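Local coordinates for protein D-alanyl-D-alanine carboxypeptidase (Streptococcus pneumoniae R6, PDB 1XP4) that probably removes the terminal D-alanine from cell-wall precursor peptides, acting as a serine-type D-Ala-D-Ala carboxypeptidase in peptidoglycan biosynthesis, at residues 68-73 with 87-92; 15-20 with 248-253; 119-124 with 155-160; 276-281 with 316-321; 134-139 with 174-179. All blocks are in the same frame, centred on the assembly; numbering follows the deposited sequence.

Contact 1. Residues 68-73 with 87-92; sequences ISDYPY and EARNYT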
# COMPACT_ATOMS: atom_id res chain seq x y z
N ILE A 68 -13.65 14.67 19.97
CA ILE A 68 -13.11 13.43 20.50
C ILE A 68 -13.97 12.96 21.67
O ILE A 68 -13.78 13.38 22.80
CB ILE A 68 -11.64 13.67 20.87
CG1 ILE A 68 -10.87 13.92 19.57
CG2 ILE A 68 -11.06 12.49 21.62
CD1 ILE A 68 -9.45 14.32 19.73
N SER A 69 -14.93 12.09 21.38
CA SER A 69 -15.87 11.57 22.37
C SER A 69 -15.27 10.81 23.54
O SER A 69 -14.08 10.47 23.55
CB SER A 69 -16.94 10.70 21.70
OG SER A 69 -16.36 9.58 21.06
N ASP A 70 -16.11 10.53 24.53
CA ASP A 70 -15.71 9.82 25.74
C ASP A 70 -14.86 8.57 25.49
O ASP A 70 -13.76 8.44 26.03
CB ASP A 70 -16.95 9.43 26.55
CG ASP A 70 -17.84 10.62 26.89
OD1 ASP A 70 -17.32 11.76 26.99
OD2 ASP A 70 -19.06 10.40 27.06
N TYR A 71 -15.39 7.65 24.69
CA TYR A 71 -14.71 6.41 24.36
C TYR A 71 -13.26 6.61 23.87
O TYR A 71 -12.33 6.05 24.45
CB TYR A 71 -15.54 5.63 23.33
CG TYR A 71 -14.82 4.58 22.51
CD1 TYR A 71 -13.92 3.69 23.10
CD2 TYR A 71 -15.09 4.44 21.14
CE1 TYR A 71 -13.30 2.68 22.34
CE2 TYR A 71 -14.48 3.44 20.38
CZ TYR A 71 -13.59 2.56 20.99
OH TYR A 71 -12.98 1.58 20.22
N PRO A 72 -13.06 7.41 22.81
CA PRO A 72 -11.69 7.60 22.34
C PRO A 72 -10.88 8.43 23.32
O PRO A 72 -9.68 8.23 23.48
CB PRO A 72 -11.88 8.33 21.01
CG PRO A 72 -13.25 7.94 20.59
CD PRO A 72 -14.01 8.01 21.87
N TYR A 73 -11.53 9.37 23.98
CA TYR A 73 -10.83 10.23 24.91
C TYR A 73 -10.34 9.49 26.15
O TYR A 73 -9.19 9.66 26.56
CB TYR A 73 -11.73 11.39 25.31
CG TYR A 73 -11.16 12.25 26.42
CD1 TYR A 73 -9.93 12.90 26.26
CD2 TYR A 73 -11.83 12.38 27.63
CE1 TYR A 73 -9.38 13.66 27.29
CE2 TYR A 73 -11.29 13.14 28.66
CZ TYR A 73 -10.08 13.77 28.49
OH TYR A 73 -9.56 14.51 29.53
N GLU A 87 -6.25 16.27 25.38
CA GLU A 87 -7.05 16.97 26.37
C GLU A 87 -7.93 18.09 25.84
O GLU A 87 -8.78 18.59 26.55
CB GLU A 87 -6.15 17.49 27.49
CG GLU A 87 -5.63 16.39 28.41
CD GLU A 87 -6.76 15.53 28.98
OE1 GLU A 87 -7.76 16.13 29.44
OE2 GLU A 87 -6.65 14.28 28.95
N ALA A 88 -7.73 18.47 24.58
CA ALA A 88 -8.53 19.52 23.98
C ALA A 88 -9.77 18.91 23.31
O ALA A 88 -10.67 19.63 22.87
CB ALA A 88 -7.70 20.29 22.96
N ARG A 89 -9.79 17.58 23.22
CA ARG A 89 -10.89 16.82 22.63
C ARG A 89 -11.46 17.34 21.30
O ARG A 89 -12.62 17.11 20.99
CB ARG A 89 -12.04 16.68 23.64
CG ARG A 89 -11.82 15.61 24.71
CD ARG A 89 -12.66 15.94 25.94
NE ARG A 89 -13.48 14.83 26.42
CZ ARG A 89 -14.46 14.26 25.72
NH1 ARG A 89 -14.73 14.69 24.50
NH2 ARG A 89 -15.17 13.28 26.24
N ASN A 90 -10.64 18.03 20.52
CA ASN A 90 -11.08 18.52 19.22
C ASN A 90 -9.86 18.84 18.37
O ASN A 90 -9.14 19.80 18.64
CB ASN A 90 -11.96 19.76 19.35
CG ASN A 90 -12.65 20.12 18.04
OD1 ASN A 90 -12.00 20.41 17.04
ND2 ASN A 90 -13.98 20.10 18.05
N TYR A 91 -9.62 18.02 17.37
CA TYR A 91 -8.48 18.22 16.52
C TYR A 91 -8.82 18.12 15.05
O TYR A 91 -9.87 17.63 14.68
CB TYR A 91 -7.37 17.23 16.87
CG TYR A 91 -6.83 17.39 18.27
CD1 TYR A 91 -7.49 16.82 19.36
CD2 TYR A 91 -5.71 18.19 18.52
CE1 TYR A 91 -7.05 17.04 20.67
CE2 TYR A 91 -5.26 18.42 19.82
CZ TYR A 91 -5.94 17.84 20.89
OH TYR A 91 -5.54 18.09 22.17
N THR A 92 -7.89 18.60 14.24
CA THR A 92 -8.01 18.60 12.80
C THR A 92 -7.89 17.21 12.19
O THR A 92 -7.21 16.33 12.73
CB THR A 92 -6.92 19.54 12.21
OG1 THR A 92 -7.47 20.85 12.05
CG2 THR A 92 -6.41 19.03 10.89

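Contact 2. Residues 15-20 with 248-253; sequences KHAIAV and TVVLNA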
# COMPACT_ATOMS: atom_id res chain seq x y z
N LYS A 15 7.25 -15.07 10.65
CA LYS A 15 6.35 -16.18 10.37
C LYS A 15 5.63 -16.03 9.04
O LYS A 15 5.37 -17.03 8.37
CB LYS A 15 5.31 -16.32 11.48
CG LYS A 15 5.90 -16.67 12.82
CD LYS A 15 4.88 -17.35 13.73
CE LYS A 15 5.49 -17.63 15.11
NZ LYS A 15 6.75 -18.42 15.02
N HIS A 16 5.33 -14.80 8.65
CA HIS A 16 4.62 -14.55 7.40
C HIS A 16 5.13 -13.30 6.73
O HIS A 16 5.42 -12.31 7.40
CB HIS A 16 3.13 -14.34 7.68
CG HIS A 16 2.52 -15.42 8.51
ND1 HIS A 16 2.12 -16.63 7.97
CD2 HIS A 16 2.29 -15.50 9.84
CE1 HIS A 16 1.67 -17.40 8.94
NE2 HIS A 16 1.76 -16.74 10.08
N ALA A 17 5.22 -13.34 5.41
CA ALA A 17 5.70 -12.17 4.69
C ALA A 17 5.49 -12.28 3.19
O ALA A 17 5.37 -13.38 2.65
CB ALA A 17 7.19 -11.95 4.99
N ILE A 18 5.45 -11.13 2.53
CA ILE A 18 5.31 -11.07 1.09
C ILE A 18 5.84 -9.72 0.63
O ILE A 18 5.72 -8.72 1.35
CB ILE A 18 3.83 -11.18 0.63
CG1 ILE A 18 3.78 -11.39 -0.89
CG2 ILE A 18 3.06 -9.92 1.01
CD1 ILE A 18 2.39 -11.68 -1.43
N ALA A 19 6.44 -9.70 -0.55
CA ALA A 19 6.99 -8.48 -1.10
C ALA A 19 6.48 -8.32 -2.52
O ALA A 19 6.46 -9.29 -3.28
CB ALA A 19 8.51 -8.55 -1.09
N VAL A 20 6.07 -7.12 -2.90
CA VAL A 20 5.58 -6.90 -4.26
C VAL A 20 6.06 -5.59 -4.86
O VAL A 20 6.33 -4.63 -4.14
CB VAL A 20 4.03 -6.91 -4.34
CG1 VAL A 20 3.52 -8.27 -3.93
CG2 VAL A 20 3.45 -5.83 -3.45
N THR A 248 6.56 -4.02 1.18
CA THR A 248 6.98 -5.09 2.06
C THR A 248 6.01 -5.35 3.21
O THR A 248 5.55 -4.41 3.87
CB THR A 248 8.39 -4.76 2.63
OG1 THR A 248 9.38 -5.25 1.72
CG2 THR A 248 8.61 -5.35 4.01
N VAL A 249 5.71 -6.62 3.44
CA VAL A 249 4.89 -6.95 4.57
C VAL A 249 5.56 -8.06 5.37
O VAL A 249 5.72 -9.17 4.95
CB VAL A 249 3.56 -7.41 4.01
CG1 VAL A 249 2.60 -7.68 5.13
CG2 VAL A 249 2.98 -6.34 3.10
N VAL A 250 6.05 -7.70 6.57
CA VAL A 250 6.64 -8.69 7.47
C VAL A 250 5.73 -8.79 8.73
O VAL A 250 5.71 -7.89 9.54
CB VAL A 250 8.03 -8.13 7.89
CG1 VAL A 250 8.51 -8.73 9.22
CG2 VAL A 250 9.11 -8.39 6.85
N LEU A 251 4.95 -9.90 8.90
CA LEU A 251 4.11 -9.95 10.12
C LEU A 251 4.15 -11.24 10.93
O LEU A 251 3.13 -11.88 11.15
CB LEU A 251 2.62 -9.74 9.84
CG LEU A 251 2.21 -9.55 8.40
CD1 LEU A 251 1.19 -10.58 7.95
CD2 LEU A 251 1.52 -8.22 8.22
N ASN A 252 5.36 -11.64 11.28
CA ASN A 252 5.53 -11.92 12.67
C ASN A 252 7.00 -12.19 12.94
O ASN A 252 7.48 -13.31 12.88
CB ASN A 252 4.75 -13.17 12.98
CG ASN A 252 4.51 -13.17 14.46
OD1 ASN A 252 3.49 -13.68 14.95
ND2 ASN A 252 5.41 -12.50 15.18
N ALA A 253 7.77 -11.08 13.14
CA ALA A 253 9.20 -11.17 13.03
C ALA A 253 9.67 -11.91 14.22
O ALA A 253 9.16 -11.73 15.30
CB ALA A 253 9.81 -9.78 13.01

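Contact 3. Residues 119-124 with 155-160; sequences SEKDFV and NIYPGS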
# COMPACT_ATOMS: atom_id res chain seq x y z
N SER A 119 -20.12 6.13 13.90
CA SER A 119 -19.66 5.21 14.94
C SER A 119 -18.57 4.29 14.39
O SER A 119 -18.46 4.09 13.18
CB SER A 119 -20.83 4.37 15.45
OG SER A 119 -21.31 3.49 14.45
N GLU A 120 -17.76 3.74 15.28
CA GLU A 120 -16.72 2.84 14.82
C GLU A 120 -17.38 1.63 14.14
O GLU A 120 -16.88 1.11 13.15
CB GLU A 120 -15.85 2.40 16.00
CG GLU A 120 -14.75 1.45 15.58
CD GLU A 120 -13.73 1.21 16.67
OE1 GLU A 120 -14.13 1.09 17.85
OE2 GLU A 120 -12.52 1.11 16.33
N LYS A 121 -18.53 1.20 14.66
CA LYS A 121 -19.23 0.06 14.08
C LYS A 121 -19.56 0.26 12.61
O LYS A 121 -19.27 -0.59 11.78
CB LYS A 121 -20.54 -0.23 14.81
CG LYS A 121 -21.29 -1.36 14.11
CD LYS A 121 -22.72 -1.53 14.59
CE LYS A 121 -23.41 -2.67 13.81
NZ LYS A 121 -23.40 -2.45 12.34
N ASP A 122 -20.21 1.38 12.30
CA ASP A 122 -20.56 1.66 10.92
C ASP A 122 -19.29 1.73 10.10
O ASP A 122 -19.23 1.20 8.99
CB ASP A 122 -21.33 2.98 10.81
CG ASP A 122 -22.68 2.94 11.51
OD1 ASP A 122 -23.44 1.98 11.27
OD2 ASP A 122 -22.99 3.86 12.30
N PHE A 123 -18.26 2.37 10.66
CA PHE A 123 -16.99 2.47 9.95
C PHE A 123 -16.45 1.07 9.62
O PHE A 123 -15.95 0.83 8.52
CB PHE A 123 -15.96 3.26 10.77
CG PHE A 123 -14.80 3.73 9.95
CD1 PHE A 123 -14.91 4.89 9.18
CD2 PHE A 123 -13.62 3.01 9.90
CE1 PHE A 123 -13.85 5.32 8.38
CE2 PHE A 123 -12.55 3.43 9.10
CZ PHE A 123 -12.67 4.58 8.34
N VAL A 124 -16.54 0.15 10.58
CA VAL A 124 -16.07 -1.21 10.35
C VAL A 124 -16.82 -1.87 9.19
O VAL A 124 -16.23 -2.57 8.36
CB VAL A 124 -16.23 -2.10 11.61
CG1 VAL A 124 -15.93 -3.56 11.26
CG2 VAL A 124 -15.27 -1.62 12.72
N ASN A 155 -16.72 -1.38 24.35
CA ASN A 155 -16.78 -0.74 23.05
C ASN A 155 -16.34 -1.63 21.89
O ASN A 155 -15.60 -1.21 21.01
CB ASN A 155 -15.95 0.54 23.06
CG ASN A 155 -16.43 1.54 24.09
OD1 ASN A 155 -17.45 2.20 23.90
ND2 ASN A 155 -15.70 1.64 25.21
N ILE A 156 -16.82 -2.87 21.88
CA ILE A 156 -16.47 -3.80 20.82
C ILE A 156 -17.64 -3.97 19.87
O ILE A 156 -18.78 -3.70 20.23
CB ILE A 156 -16.10 -5.21 21.36
CG1 ILE A 156 -17.33 -5.85 22.00
CG2 ILE A 156 -14.94 -5.11 22.34
CD1 ILE A 156 -17.14 -7.29 22.34
N TYR A 157 -17.34 -4.44 18.67
CA TYR A 157 -18.35 -4.67 17.65
C TYR A 157 -19.40 -5.65 18.16
O TYR A 157 -19.08 -6.63 18.84
CB TYR A 157 -17.69 -5.23 16.39
CG TYR A 157 -18.56 -5.17 15.16
CD1 TYR A 157 -19.54 -6.13 14.94
CD2 TYR A 157 -18.43 -4.13 14.25
CE1 TYR A 157 -20.39 -6.05 13.83
CE2 TYR A 157 -19.27 -4.04 13.14
CZ TYR A 157 -20.25 -5.01 12.94
OH TYR A 157 -21.08 -4.92 11.85
N PRO A 158 -20.68 -5.38 17.87
CA PRO A 158 -21.77 -6.26 18.30
C PRO A 158 -21.60 -7.63 17.66
O PRO A 158 -21.60 -7.75 16.44
CB PRO A 158 -23.02 -5.55 17.79
CG PRO A 158 -22.62 -4.12 17.84
CD PRO A 158 -21.23 -4.15 17.27
N GLY A 159 -21.44 -8.66 18.49
CA GLY A 159 -21.27 -9.99 17.97
C GLY A 159 -19.83 -10.46 18.07
O GLY A 159 -19.57 -11.65 18.20
N SER A 160 -18.89 -9.52 18.00
CA SER A 160 -17.48 -9.86 18.09
C SER A 160 -17.14 -10.39 19.49
O SER A 160 -17.81 -10.08 20.47
CB SER A 160 -16.61 -8.65 17.76
OG SER A 160 -16.70 -7.64 18.76
O HOH W 1 -16.39 0.29 18.96

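Contact 4. Residues 276-281 with 316-321; sequences STFTLR and IERVGN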
# COMPACT_ATOMS: atom_id res chain seq x y z
N SER A 276 19.23 -7.89 -5.15
CA SER A 276 20.30 -8.66 -5.76
C SER A 276 19.69 -9.72 -6.68
O SER A 276 20.39 -10.28 -7.52
CB SER A 276 21.16 -9.32 -4.69
OG SER A 276 20.46 -10.37 -4.04
N THR A 277 18.39 -9.98 -6.53
CA THR A 277 17.69 -11.00 -7.32
C THR A 277 16.90 -10.49 -8.53
O THR A 277 16.74 -11.20 -9.52
CB THR A 277 16.70 -11.78 -6.45
OG1 THR A 277 17.37 -12.28 -5.29
CG2 THR A 277 16.08 -12.93 -7.25
N PHE A 278 16.37 -9.28 -8.42
CA PHE A 278 15.56 -8.69 -9.48
C PHE A 278 16.06 -7.31 -9.85
O PHE A 278 16.65 -6.61 -9.03
CB PHE A 278 14.12 -8.55 -9.04
CG PHE A 278 13.47 -9.85 -8.69
CD1 PHE A 278 13.05 -10.71 -9.69
CD2 PHE A 278 13.26 -10.19 -7.36
CE1 PHE A 278 12.42 -11.91 -9.37
CE2 PHE A 278 12.63 -11.39 -7.03
CZ PHE A 278 12.21 -12.24 -8.03
N THR A 279 15.79 -6.91 -11.08
CA THR A 279 16.22 -5.61 -11.57
C THR A 279 15.22 -5.11 -12.61
O THR A 279 14.39 -5.86 -13.09
CB THR A 279 17.61 -5.71 -12.21
OG1 THR A 279 17.93 -4.48 -12.85
CG2 THR A 279 17.64 -6.82 -13.24
N LEU A 280 15.30 -3.82 -12.94
CA LEU A 280 14.42 -3.24 -13.94
C LEU A 280 15.21 -3.01 -15.22
O LEU A 280 16.04 -2.11 -15.28
CB LEU A 280 13.86 -1.89 -13.47
CG LEU A 280 12.86 -1.80 -12.31
CD1 LEU A 280 12.51 -0.35 -12.08
CD2 LEU A 280 11.61 -2.62 -12.64
N ARG A 281 14.96 -3.84 -16.24
CA ARG A 281 15.65 -3.67 -17.51
C ARG A 281 14.74 -2.85 -18.41
O ARG A 281 13.56 -3.16 -18.54
CB ARG A 281 15.94 -5.04 -18.14
CG ARG A 281 16.86 -4.94 -19.36
CD ARG A 281 17.21 -6.30 -19.97
NE ARG A 281 18.14 -6.15 -21.09
CZ ARG A 281 18.56 -7.15 -21.86
NH1 ARG A 281 18.13 -8.38 -21.64
NH2 ARG A 281 19.41 -6.91 -22.87
N ILE A 316 10.31 -5.96 -14.65
CA ILE A 316 11.06 -6.63 -13.60
C ILE A 316 11.68 -7.86 -14.26
O ILE A 316 11.01 -8.56 -15.00
CB ILE A 316 10.15 -7.09 -12.46
CG1 ILE A 316 9.29 -5.94 -11.97
CG2 ILE A 316 11.00 -7.60 -11.30
CD1 ILE A 316 8.47 -6.31 -10.77
N GLU A 317 12.95 -8.11 -13.99
CA GLU A 317 13.63 -9.26 -14.56
C GLU A 317 14.56 -9.89 -13.53
O GLU A 317 15.34 -9.20 -12.87
CB GLU A 317 14.44 -8.84 -15.80
CG GLU A 317 15.14 -9.99 -16.53
CD GLU A 317 16.00 -9.51 -17.70
OE1 GLU A 317 16.77 -8.54 -17.51
OE2 GLU A 317 15.92 -10.10 -18.80
N ARG A 318 14.46 -11.21 -13.37
CA ARG A 318 15.49 -11.91 -12.67
C ARG A 318 16.85 -11.73 -13.38
O ARG A 318 16.95 -11.47 -14.57
CB ARG A 318 15.06 -13.36 -12.57
CG ARG A 318 15.00 -13.87 -11.14
CD ARG A 318 14.65 -15.35 -11.08
NE ARG A 318 14.38 -15.74 -9.71
CZ ARG A 318 13.09 -15.81 -9.36
NH1 ARG A 318 12.16 -15.56 -10.24
NH2 ARG A 318 12.75 -16.18 -8.13
N VAL A 319 17.93 -11.70 -12.59
CA VAL A 319 19.24 -11.49 -13.21
C VAL A 319 20.00 -12.81 -13.42
O VAL A 319 20.20 -13.58 -12.51
CB VAL A 319 20.10 -10.60 -12.27
CG1 VAL A 319 19.26 -9.63 -11.45
CG2 VAL A 319 20.96 -11.41 -11.32
N GLY A 320 20.36 -13.06 -14.72
CA GLY A 320 20.99 -14.38 -14.89
C GLY A 320 20.21 -15.37 -15.77
O GLY A 320 20.67 -16.43 -16.18
N ASN A 321 19.01 -14.95 -16.19
CA ASN A 321 18.00 -15.95 -16.60
C ASN A 321 18.18 -16.30 -18.07
O ASN A 321 18.31 -15.46 -18.92
CB ASN A 321 16.62 -15.26 -16.48
CG ASN A 321 16.25 -14.98 -15.05
OD1 ASN A 321 16.53 -15.75 -14.15
ND2 ASN A 321 15.52 -13.87 -14.86

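Contact 5. Residues 134-139 with 174-179; sequences WGIQDA and AIVARN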
# COMPACT_ATOMS: atom_id res chain seq x y z
N TRP A 134 -12.00 -4.91 -3.07
CA TRP A 134 -10.65 -5.24 -3.45
C TRP A 134 -10.41 -6.73 -3.69
O TRP A 134 -9.29 -7.13 -4.01
CB TRP A 134 -9.68 -4.71 -2.40
CG TRP A 134 -9.67 -3.20 -2.30
CD1 TRP A 134 -9.93 -2.31 -3.31
CD2 TRP A 134 -9.28 -2.42 -1.17
NE1 TRP A 134 -9.72 -1.03 -2.87
CE2 TRP A 134 -9.31 -1.06 -1.57
CE3 TRP A 134 -8.88 -2.73 0.14
CZ2 TRP A 134 -8.98 -0.01 -0.70
CZ3 TRP A 134 -8.55 -1.69 1.00
CH2 TRP A 134 -8.60 -0.35 0.58
N GLY A 135 -11.43 -7.55 -3.52
CA GLY A 135 -11.25 -8.97 -3.75
C GLY A 135 -10.72 -9.73 -2.55
O GLY A 135 -10.36 -10.90 -2.66
N ILE A 136 -10.67 -9.07 -1.40
CA ILE A 136 -10.20 -9.73 -0.19
C ILE A 136 -11.44 -10.23 0.52
O ILE A 136 -12.24 -9.44 1.01
CB ILE A 136 -9.44 -8.75 0.72
CG1 ILE A 136 -8.22 -8.20 -0.02
CG2 ILE A 136 -9.03 -9.45 2.02
CD1 ILE A 136 -7.49 -7.11 0.71
N GLN A 137 -11.62 -11.54 0.57
CA GLN A 137 -12.80 -12.10 1.21
C GLN A 137 -12.49 -13.04 2.36
O GLN A 137 -13.34 -13.82 2.77
CB GLN A 137 -13.65 -12.82 0.16
CG GLN A 137 -12.84 -13.64 -0.85
CD GLN A 137 -13.67 -14.11 -2.03
OE1 GLN A 137 -14.24 -13.30 -2.77
NE2 GLN A 137 -13.74 -15.43 -2.23
N ASP A 138 -11.29 -12.94 2.90
CA ASP A 138 -10.91 -13.79 4.02
C ASP A 138 -10.54 -12.97 5.25
O ASP A 138 -10.05 -13.51 6.24
CB ASP A 138 -9.75 -14.70 3.60
CG ASP A 138 -8.46 -13.93 3.36
OD1 ASP A 138 -8.52 -12.73 3.02
OD2 ASP A 138 -7.38 -14.55 3.50
N ALA A 139 -10.81 -11.67 5.19
CA ALA A 139 -10.49 -10.79 6.31
C ALA A 139 -11.49 -10.85 7.46
O ALA A 139 -12.64 -11.25 7.31
CB ALA A 139 -10.37 -9.37 5.81
N ALA A 174 -0.70 -6.66 1.40
CA ALA A 174 -0.02 -6.14 0.22
C ALA A 174 -1.02 -5.41 -0.66
O ALA A 174 -0.79 -4.28 -1.10
CB ALA A 174 0.62 -7.28 -0.56
N ILE A 175 -2.15 -6.05 -0.92
CA ILE A 175 -3.20 -5.46 -1.74
C ILE A 175 -3.60 -4.10 -1.13
O ILE A 175 -3.59 -3.08 -1.82
CB ILE A 175 -4.41 -6.42 -1.84
CG1 ILE A 175 -4.02 -7.63 -2.72
CG2 ILE A 175 -5.63 -5.69 -2.39
CD1 ILE A 175 -5.08 -8.75 -2.84
N VAL A 176 -3.93 -4.10 0.15
CA VAL A 176 -4.31 -2.87 0.84
C VAL A 176 -3.24 -1.78 0.67
O VAL A 176 -3.53 -0.67 0.22
CB VAL A 176 -4.50 -3.14 2.35
CG1 VAL A 176 -4.68 -1.81 3.11
CG2 VAL A 176 -5.70 -4.06 2.56
N ALA A 177 -2.01 -2.10 1.03
CA ALA A 177 -0.93 -1.14 0.90
C ALA A 177 -0.85 -0.64 -0.55
O ALA A 177 -0.75 0.56 -0.80
CB ALA A 177 0.39 -1.77 1.32
N ARG A 178 -0.91 -1.56 -1.51
CA ARG A 178 -0.82 -1.16 -2.90
C ARG A 178 -1.95 -0.21 -3.31
O ARG A 178 -1.69 0.85 -3.88
CB ARG A 178 -0.82 -2.37 -3.82
CG ARG A 178 -0.55 -2.00 -5.26
CD ARG A 178 -0.74 -3.19 -6.21
NE ARG A 178 -0.53 -2.79 -7.60
CZ ARG A 178 -1.39 -3.04 -8.58
NH1 ARG A 178 -2.52 -3.70 -8.34
NH2 ARG A 178 -1.14 -2.60 -9.80
N ASN A 179 -3.19 -0.59 -3.02
CA ASN A 179 -4.31 0.26 -3.39
C ASN A 179 -4.21 1.64 -2.77
O ASN A 179 -4.54 2.65 -3.40
CB ASN A 179 -5.63 -0.40 -2.98
CG ASN A 179 -5.90 -1.65 -3.76
OD1 ASN A 179 -5.42 -1.80 -4.88
ND2 ASN A 179 -6.67 -2.57 -3.18

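Contact 1. Residues 68-73 with 87-92
R89 sends CG anti to its own carbonyl carbon (chi1 -78°) and bends at chi3, whereas Y73 holds CG anti to the backbone N, so the arginine chain crosses the tyrosine ring at about a right angle. The contact joins the start of helix 70-74, and I68 before it, to the loop 87-89 that leads into strand 90-92, one half of a two-stranded antiparallel sheet in which Y91 pairs with V66. R89 CD lies 3.9 Å from the centroid of the Y73 ring and 5° off its normal, the geometry of a CH-pi contact. NE follows over the same face, nearer the rim; the guanidinium and ring planes differ by 45°, which rules out a flat stack. At the tip, R89 NH2 forms a salt bridge of 2.7 Å with D70 OD1, which comes in at the edge of the guanidinium. The backbones meet through I68 N, which donates to R89 O over 2.8 Å from above the carbonyl plane. S69, at the N-cap position, hydrogen-bonds E114 of helix 106-117 through OG. E87, its chain bent at chi2, completes the grip on Y73: Y73 OH donates to the syn lone pair of E87 OE1, modelled very short at 2.4 Å.

Contact 2. Residues 15-20 with 248-253
Strands 17-20 and 248-251 run antiparallel, their axes 4.9 Å apart and 176° between directions, as neighbours in the five-stranded sheet of the serine DD-peptidase fold. The tight part is the I18-V249 hydrogen-bonded pair. I18 N donates to V249 O over 3.1 Å in the carbonyl plane, and V249 N returns a bond of 3.0 Å to I18 O nearly along the C=O axis. Their side chains lie alongside one another on the same face, with I18 CG2 3.9 Å from V249 CB; I18 CG2 takes the crowded position between backbone N and carbonyl carbon because CG1 is anti to N. On the opposite face, A17 meets V250 more loosely, CB to CG2 being 4.5 Å. L251 N to H16 O, at 2.9 Å, continues the pairing. Toward solvent, the regular pattern gives way at K15 and N252. K15 N still donates to N252 O at 2.9 Å, but from above the carbonyl plane, and the two side chains run side by side with CB 3.5 Å from CB, while the lysine end leads away. H16 ND1 is held by D32 O. Helix 170-183 packs on the I18 and V249 face, helix 262-277 covers A19, T248 and V250, and strands 26-31 and 234-241 flank the pair within the sheet.

Contact 3. Residues 119-124 with 155-160
The first turn of helix 120-133, N-capped by S119 OG accepting from D122 N, packs against a loop that makes a type II beta turn from Y157 to S160. K121 and Y157 carry most of the contact. From CB the K121 chain sets off with CG anti to the backbone N (chi1 176°), and CG comes 3.5 Å from Y157 CE2. Next, K121 CD lies 4.0 Å from P158 CD, and K121 CE comes close to the Y157 OH. A bend at chi4 (-57°) then leaves K121 NZ only a weak, 3.4 Å hydrogen bond to Y157 OH. The stronger partner of both tips is D125, in salt bridge with K121 NZ and hydrogen-bonded to Y157 OH, so one carboxylate holds lysine and phenol together. One helical turn beyond K121, V124 CG1 meets Y157 CE2 at 3.9 Å, approaching the ring obliquely. At the other end, a water donates both to E120 OE1 (2.6 Å) and to N155 O (2.7 Å), spanning acceptors that cannot bond directly. E120 is also fixed by Y71 OH and T144 OG1, its side chain lying about 9 Å from that of K44, the predicted proton acceptor. In the turn itself, G159 has positive phi, and Y157 O is gripped twice: by S160 N, and in its carbonyl plane, on a lone pair, by S160 OG at 2.6 Å.

Contact 4. Residues 276-281 with 316-321
Strands 278-281 and 316-318 form a strongly twisted antiparallel pair, 129° between directions and 4.6 Å at closest approach, in the range of the PBP5-type C-terminal domain. T279 is the hydrogen-bonded partner of E317: T279 N donates to E317 O at 2.9 Å, and E317 N to T279 O at 2.8 Å, nearly along the C=O axis. Beyond this pair V319 N reaches T277 O only weakly. This two-stranded sheet begins directly where helix 262-277 ends. F278, I316, L280 and R318 share one face; F278 CB touches I316 CG2 at 4.0 Å, and L280 CD2 meets I316 CG1 at 4.1 Å. F278 and I316 also rest on L28 of strand 26-31, joining this sheet to the edge of the five-stranded one. T279 and E317 point to the other face; T279 CG2 packs on V319 CG1, and E317 OE2 makes a long salt bridge of 4.0 Å with R281 NH1. R318 runs alongside F278 and forms a salt bridge with D355. Its guanidinium is turned 65° from the phenyl plane, and F278 CZ lies over one guanidinium face, 3.9 Å from R318 CZ.

Contact 5. Residues 134-139 with 174-179
The W134 indole takes the N179 amide over one face, N179 ND2 standing 3.1 Å above the ring plane and 3.2 Å from W134 CG. Amide and indole planes differ by 47°, so the two groups are neither stacked flat nor perpendicular; they reach each other tip to tip. W134 NE1 and N179 ND2, though 3.4 Å apart, are both donors and form no bond. V176 CG2 approaches the six-membered part obliquely, 4.0 Å from W134 CZ3, and Y49 of helix 44-57 makes an edge-to-face pair with the same indole. Beside the tryptophan, two residues on along the loop, I136 brings CD1 to helix 170-183, tip to tip with I175 and across V176: I136 CD1 meets I175 CG2 at 3.9 Å and V176 CG2 at 4.0 Å, while I175 CG2 also touches W134 CB. W134 and I136 thus share the same two helix residues, and N179, one turn beyond I175, adds the polar tip. L131 of helix 120-133 touches both I136 and V176, whose side chain lies about 9 Å from that of K44, the predicted proton acceptor. At G135, positive phi (86°) and two bonds back into the last turn make a Schellman motif that ends helix 120-133 against helix 170-183.

Contacts 2 and 5 are the buried ones, and they meet: A174 packs on I18, V20 and V249, so helix 170-183 lies between the central sheet and the loop after helix 120-133. Backbone pairing dominates contact 2, whereas contact 5 relies on apolar side chains and an amide over an indole. Contacts 1 and 3, both partly buried, trade more in charge and hydroxyl groups and share a direct link, Y71 OH to E120 OE1; contact 3 uses the first turn of helix 120-133, and contact 5 the loop that leaves its C-terminal end. Contact 4 is a surface contact, about 50 Å from contact 1 between centres, and repeats the antiparallel pairing of contact 2 beyond helix 262-277, with charged side chains at its rim.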